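Local atomic coordinates of peptide-binding protein (Photobacterium damsela subsp. piscicida, PDB entry 6SQX), a protein that cleaves peptidoglycan as a secreted NlpC/P60-type D,L-endopeptidase, acting on the cell walls of potentially competing bacteria. Residues Asn46-Lys50 against Tyr51-Gln55; Ser193-Lys196 against Lys197-Leu200; Thr224-Arg228 against Tyr229-Thr233; Leu280-Ser284 against Lys285-Phe289; Ser342-Gln346 against Ala347-Gly351. All coordinates share one frame; numbering follows the deposited sequence.

Contact 1 of 5, residues Asn46-Lys50 against Tyr51-Gln55; sequences NIIDK and YTIRQ
The backbone N-H groups of I53 and R54 turn back to the carbonyls of D49 and K50, giving the first i to i+4 bonds of helix 50-64; I53 N lies 3.0 Å from D49 O in a nearly straight bond (170°). D49 occupies the N-cap. Its chi1 of 63° places CG between the backbone N and the carbonyl carbon, and OD1 thereby swings over the start of the helix. There OD1 takes two bonds from one residue: T52 N, at 2.9 Å, arrives close to the carboxylate C-O direction, while T52 OG1 donates to OD1 at 2.8 Å from the syn side, somewhat out of the carboxylate plane. The acidic N-cap would also suit the partial positive end of the helix. The residues flanking this cap form a hydrophobic staple, in which the residue before the N-cap packs on the fourth residue after the N-cap. I48 CG1 meets I53 CB at 4.1 Å, the two side chains crossing at about a right angle. On its way, I48 CB also touches CG2 at 4.0 Å, the methyl branch of T52, whose other branch, OG1, donates to D49. M381 lies against I48 as well, and R54 forms a salt bridge with E58.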
# COMPACT_ATOMS: atom_id res chain seq x y z
N ASN A 46 6.76 -0.82 -24.47
CA ASN A 46 5.94 -1.22 -23.34
C ASN A 46 6.60 -2.38 -22.60
O ASN A 46 7.24 -3.24 -23.21
CB ASN A 46 4.53 -1.63 -23.79
CG ASN A 46 3.73 -0.46 -24.30
OD1 ASN A 46 3.91 0.67 -23.86
ND2 ASN A 46 2.85 -0.72 -25.26
N ILE A 47 6.41 -2.40 -21.28
CA ILE A 47 7.07 -3.40 -20.45
C ILE A 47 6.45 -4.78 -20.65
O ILE A 47 7.14 -5.80 -20.60
CB ILE A 47 7.07 -2.97 -18.97
CG1 ILE A 47 7.66 -1.57 -18.84
CG2 ILE A 47 7.81 -3.96 -18.10
CD1 ILE A 47 7.81 -1.07 -17.43
N ILE A 48 5.13 -4.84 -20.84
CA ILE A 48 4.49 -6.10 -21.18
C ILE A 48 3.57 -5.86 -22.37
O ILE A 48 3.16 -4.73 -22.65
CB ILE A 48 3.73 -6.76 -20.00
CG1 ILE A 48 2.56 -5.89 -19.53
CG2 ILE A 48 4.68 -7.10 -18.83
CD1 ILE A 48 2.95 -4.84 -18.53
N ASP A 49 3.26 -6.94 -23.07
CA ASP A 49 2.56 -6.85 -24.34
C ASP A 49 1.05 -6.68 -24.14
O ASP A 49 0.52 -6.71 -23.02
CB ASP A 49 2.92 -8.02 -25.25
CG ASP A 49 2.51 -9.38 -24.68
OD1 ASP A 49 1.62 -9.47 -23.81
OD2 ASP A 49 3.09 -10.39 -25.13
N LYS A 50 0.35 -6.51 -25.27
CA LYS A 50 -1.08 -6.19 -25.23
C LYS A 50 -1.88 -7.32 -24.61
O LYS A 50 -2.80 -7.07 -23.81
CB LYS A 50 -1.59 -5.91 -26.64
CG LYS A 50 -1.00 -4.68 -27.30
CD LYS A 50 -1.49 -3.40 -26.66
CE LYS A 50 -0.92 -2.17 -27.38
NZ LYS A 50 -1.34 -0.88 -26.73
N TYR A 51 -1.55 -8.57 -24.95
CA TYR A 51 -2.26 -9.70 -24.38
C TYR A 51 -2.11 -9.74 -22.87
O TYR A 51 -3.09 -9.94 -22.14
CB TYR A 51 -1.74 -11.01 -24.99
CG TYR A 51 -2.32 -12.23 -24.33
CD1 TYR A 51 -3.58 -12.70 -24.69
CD2 TYR A 51 -1.62 -12.92 -23.35
CE1 TYR A 51 -4.12 -13.82 -24.09
CE2 TYR A 51 -2.16 -14.05 -22.74
CZ TYR A 51 -3.41 -14.49 -23.12
OH TYR A 51 -3.97 -15.60 -22.52
N THR A 52 -0.89 -9.54 -22.39
CA THR A 52 -0.62 -9.68 -20.97
C THR A 52 -1.30 -8.57 -20.18
O THR A 52 -1.88 -8.82 -19.12
CB THR A 52 0.89 -9.70 -20.74
OG1 THR A 52 1.45 -10.83 -21.42
CG2 THR A 52 1.18 -9.81 -19.25
N ILE A 53 -1.20 -7.33 -20.66
CA ILE A 53 -1.82 -6.23 -19.91
C ILE A 53 -3.34 -6.37 -19.90
O ILE A 53 -3.99 -6.02 -18.90
CB ILE A 53 -1.32 -4.84 -20.38
CG1 ILE A 53 -1.70 -3.73 -19.37
CG2 ILE A 53 -1.89 -4.47 -21.73
CD1 ILE A 53 -1.13 -3.92 -17.97
N ARG A 54 -3.93 -6.90 -20.99
CA ARG A 54 -5.37 -7.14 -20.99
C ARG A 54 -5.76 -8.14 -19.90
O ARG A 54 -6.72 -7.92 -19.16
CB ARG A 54 -5.82 -7.64 -22.37
CG ARG A 54 -7.28 -8.04 -22.38
CD ARG A 54 -7.67 -8.73 -23.68
NE ARG A 54 -8.94 -9.45 -23.56
CZ ARG A 54 -9.61 -9.98 -24.58
NH1 ARG A 54 -10.76 -10.62 -24.36
NH2 ARG A 54 -9.15 -9.87 -25.82
N GLN A 55 -5.00 -9.23 -19.76
CA GLN A 55 -5.30 -10.19 -18.71
C GLN A 55 -5.13 -9.56 -17.33
O GLN A 55 -5.95 -9.77 -16.42
CB GLN A 55 -4.39 -11.41 -18.82
CG GLN A 55 -4.42 -12.11 -20.19
CD GLN A 55 -5.82 -12.41 -20.70
OE1 GLN A 55 -6.61 -13.07 -20.02
NE2 GLN A 55 -6.14 -11.92 -21.91

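Contact 2 of 5, residues Ser193-Lys196 against Lys197-Leu200; sequences STDK and KWTL
S193 and W198 pair across the mouth of a tight reversal, but by unlike means. S193 N donates to W198 O at 3.0 Å in an almost linear bond (177°), whereas W198 N finds the serine hydroxyl, S193 OG, at 3.1 Å instead of the carbonyl. That carbonyl is used within the turn, where S193 O accepts from K196 N at 2.9 Å. The hydroxyl works in both directions: it accepts from W198 N and donates its own proton to D195 OD1, 2.8 Å away. A second donor reaches the same carboxylate oxygen, K197 N to D195 OD1 at 3.0 Å, arriving from above the carboxylate plane and closing an Asx turn. D195 OD2 is met by a water at 2.7 Å, which also lies in the plane of the indole and accepts a weak bond from W198 NE1. The aliphatic part of K197 crosses the carboxylate, with its CD 3.7 Å from D195 OD2. N125 supplies an acceptor for D195 N, and T212 bonds to K196 O. With K196, the last residue of the type I turn, in the left-handed region (phi 68°), these bonds form the tip of the beta hairpin joining strands 186-192 and 198-203 in the SH3-type domain.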
# COMPACT_ATOMS: atom_id res chain seq x y z
N SER A 193 -20.37 2.16 14.32
CA SER A 193 -20.16 2.35 15.75
C SER A 193 -21.41 2.93 16.42
O SER A 193 -22.30 3.50 15.77
CB SER A 193 -18.95 3.26 15.98
OG SER A 193 -19.20 4.54 15.42
N THR A 194 -21.48 2.75 17.74
CA THR A 194 -22.66 3.24 18.47
C THR A 194 -22.82 4.75 18.33
O THR A 194 -23.94 5.24 18.17
CB THR A 194 -22.58 2.83 19.94
OG1 THR A 194 -22.48 1.40 20.03
CG2 THR A 194 -23.83 3.30 20.72
N ASP A 195 -21.70 5.49 18.36
CA ASP A 195 -21.78 6.94 18.21
C ASP A 195 -21.93 7.38 16.77
O ASP A 195 -22.00 8.59 16.50
CB ASP A 195 -20.59 7.65 18.91
CG ASP A 195 -19.24 7.35 18.26
OD1 ASP A 195 -19.18 6.69 17.20
OD2 ASP A 195 -18.22 7.78 18.84
N LYS A 196 -21.98 6.43 15.83
CA LYS A 196 -22.17 6.65 14.40
C LYS A 196 -21.00 7.34 13.73
O LYS A 196 -21.05 7.58 12.50
CB LYS A 196 -23.48 7.38 14.06
CG LYS A 196 -24.70 6.66 14.62
CD LYS A 196 -26.02 7.26 14.13
CE LYS A 196 -27.20 6.65 14.88
NZ LYS A 196 -27.23 5.16 14.69
N LYS A 197 -19.93 7.65 14.47
CA LYS A 197 -18.83 8.40 13.86
C LYS A 197 -17.91 7.54 13.01
O LYS A 197 -17.14 8.11 12.23
CB LYS A 197 -18.03 9.12 14.95
CG LYS A 197 -18.84 10.16 15.72
CD LYS A 197 -17.98 10.81 16.81
CE LYS A 197 -18.69 11.98 17.48
NZ LYS A 197 -17.76 12.68 18.42
N TRP A 198 -17.93 6.22 13.17
CA TRP A 198 -17.03 5.32 12.46
C TRP A 198 -17.82 4.21 11.79
O TRP A 198 -18.84 3.74 12.32
CB TRP A 198 -16.06 4.67 13.44
CG TRP A 198 -15.13 5.63 14.09
CD1 TRP A 198 -15.35 6.33 15.25
CD2 TRP A 198 -13.80 5.98 13.65
NE1 TRP A 198 -14.25 7.11 15.55
CE2 TRP A 198 -13.29 6.92 14.58
CE3 TRP A 198 -13.01 5.62 12.54
CZ2 TRP A 198 -12.02 7.48 14.45
CZ3 TRP A 198 -11.74 6.17 12.42
CH2 TRP A 198 -11.27 7.11 13.35
N THR A 199 -17.34 3.76 10.63
CA THR A 199 -17.94 2.65 9.90
C THR A 199 -16.86 1.64 9.56
O THR A 199 -15.78 2.02 9.11
CB THR A 199 -18.66 3.16 8.63
OG1 THR A 199 -19.72 4.02 9.04
CG2 THR A 199 -19.27 1.99 7.85
N LEU A 200 -17.15 0.36 9.81
CA LEU A 200 -16.27 -0.73 9.44
C LEU A 200 -16.57 -1.07 7.98
O LEU A 200 -17.73 -1.27 7.62
CB LEU A 200 -16.62 -1.95 10.31
CG LEU A 200 -15.78 -3.23 10.03
CD1 LEU A 200 -14.23 -3.05 10.15
CD2 LEU A 200 -16.28 -4.40 10.89
O HOH W 1 -15.64 8.24 18.13

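Contact 3 of 5, residues Thr224-Arg228 against Tyr229-Thr233; sequences TQWKR and YRLVT
Y229 folds its side chain back beside the carbonyls of Q225 and W226, where the chain leaves helix 220-226. CB starts 3.7 Å from W226 O. With chi1 at -79°, CG stands beside the backbone N and opposite the carbonyl carbon, which carries the ring back toward Q225. CG is 4.1 Å from Q225 O, and the next atom is closer: CD2 comes to 3.2 Å from Q225 O, approaching obliquely, and CE2 passes the same oxygen at 3.6 Å. W226 O lies at the ring edge, in its plane. Beyond the ring, OH leaves the turn and bonds to K267 NZ. The two carbonyls beside the ring have backbone partners too: Q225 O accepts from R228 N, and W226 O from Y229 N at 3.2 Å, the donor standing above the carbonyl plane. A water completes a small ring of bonds by donating to W226 O at 2.8 Å and to Y229 O at 2.9 Å. Farther along, L231 CD2 packs 4.1 Å from W226 NE1, the side chains crossing nearly perpendicularly. That indole nitrogen donates to Y65, and W68 meets the same ring edge-to-face. A type I turn from W226 to Y229 thus makes the helix-to-strand junction, delivering strand 230-234 to its five-stranded antiparallel sheet.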
# COMPACT_ATOMS: atom_id res chain seq x y z
N THR A 224 -24.45 1.17 -12.27
CA THR A 224 -24.69 1.09 -13.71
C THR A 224 -24.07 2.28 -14.45
O THR A 224 -23.41 2.11 -15.48
CB THR A 224 -26.20 1.02 -13.99
OG1 THR A 224 -26.73 -0.19 -13.41
CG2 THR A 224 -26.50 1.01 -15.50
N GLN A 225 -24.29 3.49 -13.93
CA GLN A 225 -23.77 4.66 -14.62
C GLN A 225 -22.25 4.73 -14.49
O GLN A 225 -21.56 5.13 -15.44
CB GLN A 225 -24.43 5.91 -14.06
CG GLN A 225 -25.92 6.00 -14.33
CD GLN A 225 -26.25 5.76 -15.80
OE1 GLN A 225 -25.65 6.37 -16.69
NE2 GLN A 225 -27.20 4.85 -16.06
N TRP A 226 -21.70 4.33 -13.33
CA TRP A 226 -20.25 4.34 -13.16
C TRP A 226 -19.56 3.58 -14.29
O TRP A 226 -18.59 4.07 -14.89
CB TRP A 226 -19.90 3.69 -11.81
CG TRP A 226 -18.45 3.63 -11.55
CD1 TRP A 226 -17.56 2.68 -11.99
CD2 TRP A 226 -17.71 4.55 -10.76
NE1 TRP A 226 -16.28 2.98 -11.52
CE2 TRP A 226 -16.36 4.11 -10.74
CE3 TRP A 226 -18.05 5.71 -10.04
CZ2 TRP A 226 -15.35 4.80 -10.05
CZ3 TRP A 226 -17.05 6.39 -9.34
CH2 TRP A 226 -15.71 5.93 -9.35
N LYS A 227 -20.07 2.39 -14.61
CA LYS A 227 -19.48 1.53 -15.63
C LYS A 227 -19.58 2.08 -17.04
O LYS A 227 -18.93 1.54 -17.94
CB LYS A 227 -20.14 0.14 -15.59
CG LYS A 227 -19.85 -0.61 -14.31
CD LYS A 227 -20.54 -1.98 -14.31
CE LYS A 227 -20.25 -2.76 -15.59
NZ LYS A 227 -20.40 -4.25 -15.46
N ARG A 228 -20.37 3.12 -17.27
CA ARG A 228 -20.48 3.68 -18.61
C ARG A 228 -19.48 4.79 -18.86
O ARG A 228 -19.31 5.18 -20.02
CB ARG A 228 -21.90 4.18 -18.88
CG ARG A 228 -22.93 3.06 -18.91
CD ARG A 228 -24.33 3.57 -19.12
NE ARG A 228 -25.30 2.48 -19.02
CZ ARG A 228 -26.63 2.64 -18.99
NH1 ARG A 228 -27.42 1.58 -18.89
NH2 ARG A 228 -27.16 3.85 -19.06
N TYR A 229 -18.83 5.30 -17.81
CA TYR A 229 -17.94 6.44 -17.98
C TYR A 229 -16.56 5.97 -18.40
O TYR A 229 -16.08 4.91 -17.99
CB TYR A 229 -17.76 7.22 -16.67
CG TYR A 229 -18.90 8.14 -16.31
CD1 TYR A 229 -19.05 9.37 -16.94
CD2 TYR A 229 -19.83 7.79 -15.32
CE1 TYR A 229 -20.09 10.23 -16.60
CE2 TYR A 229 -20.84 8.63 -14.98
CZ TYR A 229 -20.98 9.85 -15.61
OH TYR A 229 -22.02 10.66 -15.25
N ARG A 230 -15.88 6.83 -19.16
CA ARG A 230 -14.43 6.77 -19.22
C ARG A 230 -13.88 7.07 -17.83
O ARG A 230 -14.42 7.92 -17.11
CB ARG A 230 -13.98 7.85 -20.19
CG ARG A 230 -12.53 7.97 -20.42
CD ARG A 230 -12.33 8.82 -21.73
NE ARG A 230 -13.04 10.11 -21.66
CZ ARG A 230 -14.13 10.47 -22.36
NH1 ARG A 230 -14.68 11.65 -22.12
NH2 ARG A 230 -14.67 9.70 -23.29
N LEU A 231 -12.84 6.35 -17.43
CA LEU A 231 -12.19 6.56 -16.15
C LEU A 231 -10.81 7.19 -16.35
O LEU A 231 -10.12 6.92 -17.36
CB LEU A 231 -12.03 5.22 -15.40
CG LEU A 231 -13.36 4.54 -15.06
CD1 LEU A 231 -13.08 3.15 -14.47
CD2 LEU A 231 -14.19 5.37 -14.06
N VAL A 232 -10.41 8.02 -15.38
CA VAL A 232 -9.12 8.68 -15.42
C VAL A 232 -8.41 8.45 -14.10
O VAL A 232 -9.00 8.08 -13.09
CB VAL A 232 -9.20 10.20 -15.73
CG1 VAL A 232 -9.73 10.46 -17.13
CG2 VAL A 232 -10.03 10.92 -14.65
N THR A 233 -7.11 8.75 -14.10
CA THR A 233 -6.29 8.56 -12.91
C THR A 233 -5.27 9.69 -12.89
O THR A 233 -4.83 10.14 -13.96
CB THR A 233 -5.64 7.15 -12.91
OG1 THR A 233 -5.10 6.84 -11.62
CG2 THR A 233 -4.58 7.00 -14.03
O HOH W 2 -16.25 2.91 -15.96

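Contact 4 of 5, residues Leu280-Ser284 against Lys285-Phe289; sequences LTVNS and KNLKF
S284 and L287 close a type I turn, L287 N donating to S284 O at 3.0 Å, in the link between strands 277-281 and 289-291. These are the outermost strands of a five-stranded antiparallel sheet whose order, 4-3-2-1-5, is consistent with an SH3-like barrel. The side chains of L287 and K285 leave the turn in different conformations. L287 has CG opposite its carbonyl carbon and beside N (chi1 -63°) and then extends, bringing CD1 against S284, 3.8 Å from S284 CA and 4.2 Å from V282 CG1; the valine and leucine cross at about a right angle. In K285, CG sits between backbone N and carbonyl carbon (chi1 65°), and a second bend at chi2 (-83°) doubles the chain back, so that NZ reaches 3.4 Å from N283 CB. The amide of N283 is engaged away from this lysine, its ND2 bonding to E244. F289 directs the CE2 edge of its ring at S284 CB, 4.0 Å away. S284 has two conformers; in one, OG bonds to V282 O and L266 N. Bridging the turn, a single water donates to N283 O at 2.8 Å and accepts from N286 N at 2.9 Å.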
# COMPACT_ATOMS: atom_id res chain seq x y z
N LEU A 280 -20.28 14.56 -8.54
CA LEU A 280 -20.16 16.00 -8.70
C LEU A 280 -19.11 16.30 -9.75
O LEU A 280 -17.99 15.80 -9.65
CB LEU A 280 -19.71 16.62 -7.38
CG LEU A 280 -19.30 18.09 -7.39
CD1 LEU A 280 -20.55 18.93 -7.62
CD2 LEU A 280 -18.58 18.49 -6.09
N THR A 281 -19.45 17.14 -10.73
CA THR A 281 -18.48 17.56 -11.74
C THR A 281 -17.54 18.62 -11.17
O THR A 281 -17.99 19.62 -10.58
CB THR A 281 -19.20 18.13 -12.95
OG1 THR A 281 -19.98 17.11 -13.56
CG2 THR A 281 -18.20 18.63 -13.98
N VAL A 282 -16.24 18.43 -11.36
CA VAL A 282 -15.20 19.34 -10.88
C VAL A 282 -14.68 20.18 -12.04
O VAL A 282 -14.43 19.66 -13.12
CB VAL A 282 -14.05 18.51 -10.26
CG1 VAL A 282 -12.97 19.41 -9.68
CG2 VAL A 282 -14.58 17.55 -9.19
N ASN A 283 -14.50 21.47 -11.81
CA ASN A 283 -13.80 22.29 -12.82
C ASN A 283 -12.36 21.79 -12.95
O ASN A 283 -11.59 21.85 -11.99
CB ASN A 283 -13.84 23.76 -12.43
CG ASN A 283 -15.20 24.41 -12.74
OD1 ASN A 283 -15.83 24.10 -13.76
ND2 ASN A 283 -15.65 25.31 -11.86
N SER A 284 -12.00 21.26 -14.12
CA SER A 284 -10.79 20.47 -14.26
C SER A 284 -9.71 21.13 -15.11
O SER A 284 -8.72 20.46 -15.46
CB SER A 284 -11.14 19.09 -14.82
OG SER A 284 -12.07 18.43 -13.97
N LYS A 285 -9.86 22.42 -15.45
CA LYS A 285 -8.92 23.06 -16.36
C LYS A 285 -7.45 22.85 -15.95
O LYS A 285 -6.59 22.58 -16.79
CB LYS A 285 -9.25 24.55 -16.53
CG LYS A 285 -9.10 25.39 -15.27
CD LYS A 285 -10.32 25.31 -14.36
CE LYS A 285 -10.06 25.97 -13.00
NZ LYS A 285 -11.24 25.90 -12.10
N ASN A 286 -7.15 22.95 -14.65
CA ASN A 286 -5.76 22.89 -14.20
C ASN A 286 -5.37 21.54 -13.62
O ASN A 286 -4.31 21.44 -12.99
CB ASN A 286 -5.49 23.97 -13.16
CG ASN A 286 -5.65 25.36 -13.72
OD1 ASN A 286 -5.04 25.70 -14.75
ND2 ASN A 286 -6.49 26.17 -13.07
N LEU A 287 -6.20 20.51 -13.80
CA LEU A 287 -5.93 19.23 -13.16
C LEU A 287 -5.06 18.35 -14.05
O LEU A 287 -5.04 18.50 -15.28
CB LEU A 287 -7.23 18.50 -12.81
CG LEU A 287 -8.11 19.23 -11.81
CD1 LEU A 287 -9.34 18.38 -11.46
CD2 LEU A 287 -7.34 19.66 -10.54
N LYS A 288 -4.33 17.42 -13.41
CA LYS A 288 -3.35 16.57 -14.09
C LYS A 288 -3.81 15.11 -13.96
O LYS A 288 -3.68 14.48 -12.89
CB LYS A 288 -1.95 16.74 -13.52
CG LYS A 288 -1.41 18.21 -13.53
CD LYS A 288 -1.26 18.62 -12.02
CE LYS A 288 -0.52 19.92 -11.72
NZ LYS A 288 -0.59 20.24 -10.23
N PHE A 289 -4.37 14.58 -15.05
CA PHE A 289 -4.86 13.21 -15.06
C PHE A 289 -4.81 12.68 -16.48
O PHE A 289 -4.60 13.44 -17.43
CB PHE A 289 -6.26 13.04 -14.42
CG PHE A 289 -7.35 13.89 -15.05
CD1 PHE A 289 -7.92 13.55 -16.27
CD2 PHE A 289 -7.84 15.01 -14.37
CE1 PHE A 289 -8.95 14.34 -16.84
CE2 PHE A 289 -8.85 15.80 -14.91
CZ PHE A 289 -9.42 15.46 -16.14
O HOH W 3 -8.95 22.78 -12.40

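Contact 5 of 5, residues Ser342-Gln346 against Ala347-Gly351; sequences SSFYQ and ANYAG. With EDO (1,2-ethanediol), chain F.
The two segments make up the short helix 343-349 of the NlpC/P60 domain, and F344 and N348 meet on one side of it. F344 O is gripped twice by the same residue: N348 N donates in the ordinary helical way at 3.0 Å, and the side-chain ND2 at 2.9 Å, with the oxygen exactly in the amide plane. That bond fixes the amide against the phenyl ring. With CG of F344 opposite its backbone N (chi1 174°), the ring swings alongside, and ND2 lies over one face, 3.4 Å from CE1 and displaced toward the rim; ring and amide planes differ by 33°. One step on, Y345 and Y349 point the same way, side by side. Their rings meet rim to rim, neither over the face of the other, with Y345 CD1 3.5 Å from Y349 CE2 and the planes 22° apart. Y79 stacks on Y345. At the C-terminal end A350 N still donates to Q346 O at 3.0 Å, while A350 O accepts from O2 of a bound 1,2-ethanediol at 2.7 Å. Q346 turns inward, its NE2 bonding to the carbonyls of P340 and S325, the latter next to C324, which is oxidised to cysteinesulfonic acid. A347 rests on S385 and I353, in keeping with the helix-on-sheet packing of the papain-like NlpC/P60 fold.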
# COMPACT_ATOMS: atom_id res chain seq x y z
N SER A 342 -0.48 -6.24 1.55
CA SER A 342 0.71 -6.40 2.37
C SER A 342 1.78 -7.24 1.68
O SER A 342 1.52 -7.99 0.73
CB SER A 342 0.36 -6.97 3.74
OG SER A 342 -0.56 -6.10 4.40
N SER A 343 3.01 -7.10 2.19
CA SER A 343 4.16 -7.75 1.54
C SER A 343 4.03 -9.27 1.45
O SER A 343 4.41 -9.85 0.43
CB SER A 343 5.49 -7.37 2.23
OG SER A 343 5.53 -7.82 3.58
N PHE A 344 3.53 -9.92 2.51
CA PHE A 344 3.41 -11.38 2.46
C PHE A 344 2.45 -11.80 1.36
O PHE A 344 2.71 -12.76 0.61
CB PHE A 344 2.92 -11.92 3.80
CG PHE A 344 2.65 -13.39 3.77
CD1 PHE A 344 3.66 -14.31 4.01
CD2 PHE A 344 1.37 -13.86 3.47
CE1 PHE A 344 3.41 -15.69 3.97
CE2 PHE A 344 1.12 -15.24 3.43
CZ PHE A 344 2.15 -16.14 3.67
N TYR A 345 1.31 -11.11 1.26
CA TYR A 345 0.34 -11.49 0.25
C TYR A 345 0.79 -11.12 -1.15
O TYR A 345 0.49 -11.84 -2.12
CB TYR A 345 -1.04 -10.93 0.60
CG TYR A 345 -1.61 -11.60 1.82
CD1 TYR A 345 -2.27 -12.83 1.71
CD2 TYR A 345 -1.47 -11.04 3.09
CE1 TYR A 345 -2.77 -13.46 2.85
CE2 TYR A 345 -1.97 -11.66 4.23
CZ TYR A 345 -2.62 -12.87 4.10
OH TYR A 345 -3.11 -13.50 5.20
N GLN A 346 1.54 -10.01 -1.30
CA GLN A 346 2.12 -9.70 -2.60
C GLN A 346 3.10 -10.78 -3.02
O GLN A 346 3.01 -11.32 -4.14
CB GLN A 346 2.82 -8.32 -2.57
CG GLN A 346 1.82 -7.17 -2.38
CD GLN A 346 2.48 -5.82 -2.32
OE1 GLN A 346 3.70 -5.72 -2.16
NE2 GLN A 346 1.68 -4.78 -2.41
N ALA A 347 4.01 -11.14 -2.11
CA ALA A 347 5.06 -12.10 -2.44
C ALA A 347 4.47 -13.46 -2.80
O ALA A 347 4.98 -14.13 -3.70
CB ALA A 347 6.02 -12.27 -1.27
N ASN A 348 3.40 -13.87 -2.13
CA ASN A 348 2.85 -15.20 -2.31
C ASN A 348 1.71 -15.28 -3.31
O ASN A 348 1.48 -16.36 -3.88
CB ASN A 348 2.45 -15.77 -0.95
CG ASN A 348 3.64 -16.21 -0.15
OD1 ASN A 348 4.09 -17.35 -0.29
ND2 ASN A 348 4.17 -15.32 0.69
N TYR A 349 0.98 -14.19 -3.56
CA TYR A 349 -0.23 -14.28 -4.36
C TYR A 349 -0.25 -13.38 -5.59
O TYR A 349 -1.20 -13.46 -6.38
CB TYR A 349 -1.49 -14.00 -3.52
CG TYR A 349 -1.63 -15.04 -2.41
CD1 TYR A 349 -2.14 -16.32 -2.67
CD2 TYR A 349 -1.25 -14.75 -1.10
CE1 TYR A 349 -2.22 -17.25 -1.66
CE2 TYR A 349 -1.31 -15.69 -0.11
CZ TYR A 349 -1.83 -16.94 -0.39
OH TYR A 349 -1.91 -17.88 0.61
N ALA A 350 0.76 -12.53 -5.77
CA ALA A 350 0.83 -11.80 -7.02
C ALA A 350 1.49 -12.61 -8.13
O ALA A 350 1.47 -12.18 -9.30
CB ALA A 350 1.56 -10.46 -6.82
N GLY A 351 2.08 -13.73 -7.79
CA GLY A 351 2.74 -14.60 -8.76
C GLY A 351 3.24 -15.81 -8.02
O GLY A 351 2.96 -15.97 -6.83
C1 EDO F . -0.61 -9.57 -12.33
O1 EDO F . -2.04 -9.54 -12.50
C2 EDO F . -0.25 -9.36 -10.87
O2 EDO F . -0.53 -10.54 -10.10

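In the fold
From the N terminus, the five contacts follow in series; none nests in or crosses another, and each joins neighbouring residues. Contact 1 starts helix 50-64. Contact 2, on the opposite side of the chain's centre with its own centre about 43 Å from that of contact 1, closes the 193-198 hairpin loop of the SH3-type domain. Contact 3 leads from helix 220-226 into strand 230-234, and contact 4 turns the chain toward strand 289-291 of the same sheet. These two touch, F289 packing on V232 and T233, where adjacent strands meet. Contact 5 lies along helix 343-349 in the NlpC/P60 domain; its nearest atoms are about 10 Å from contact 1.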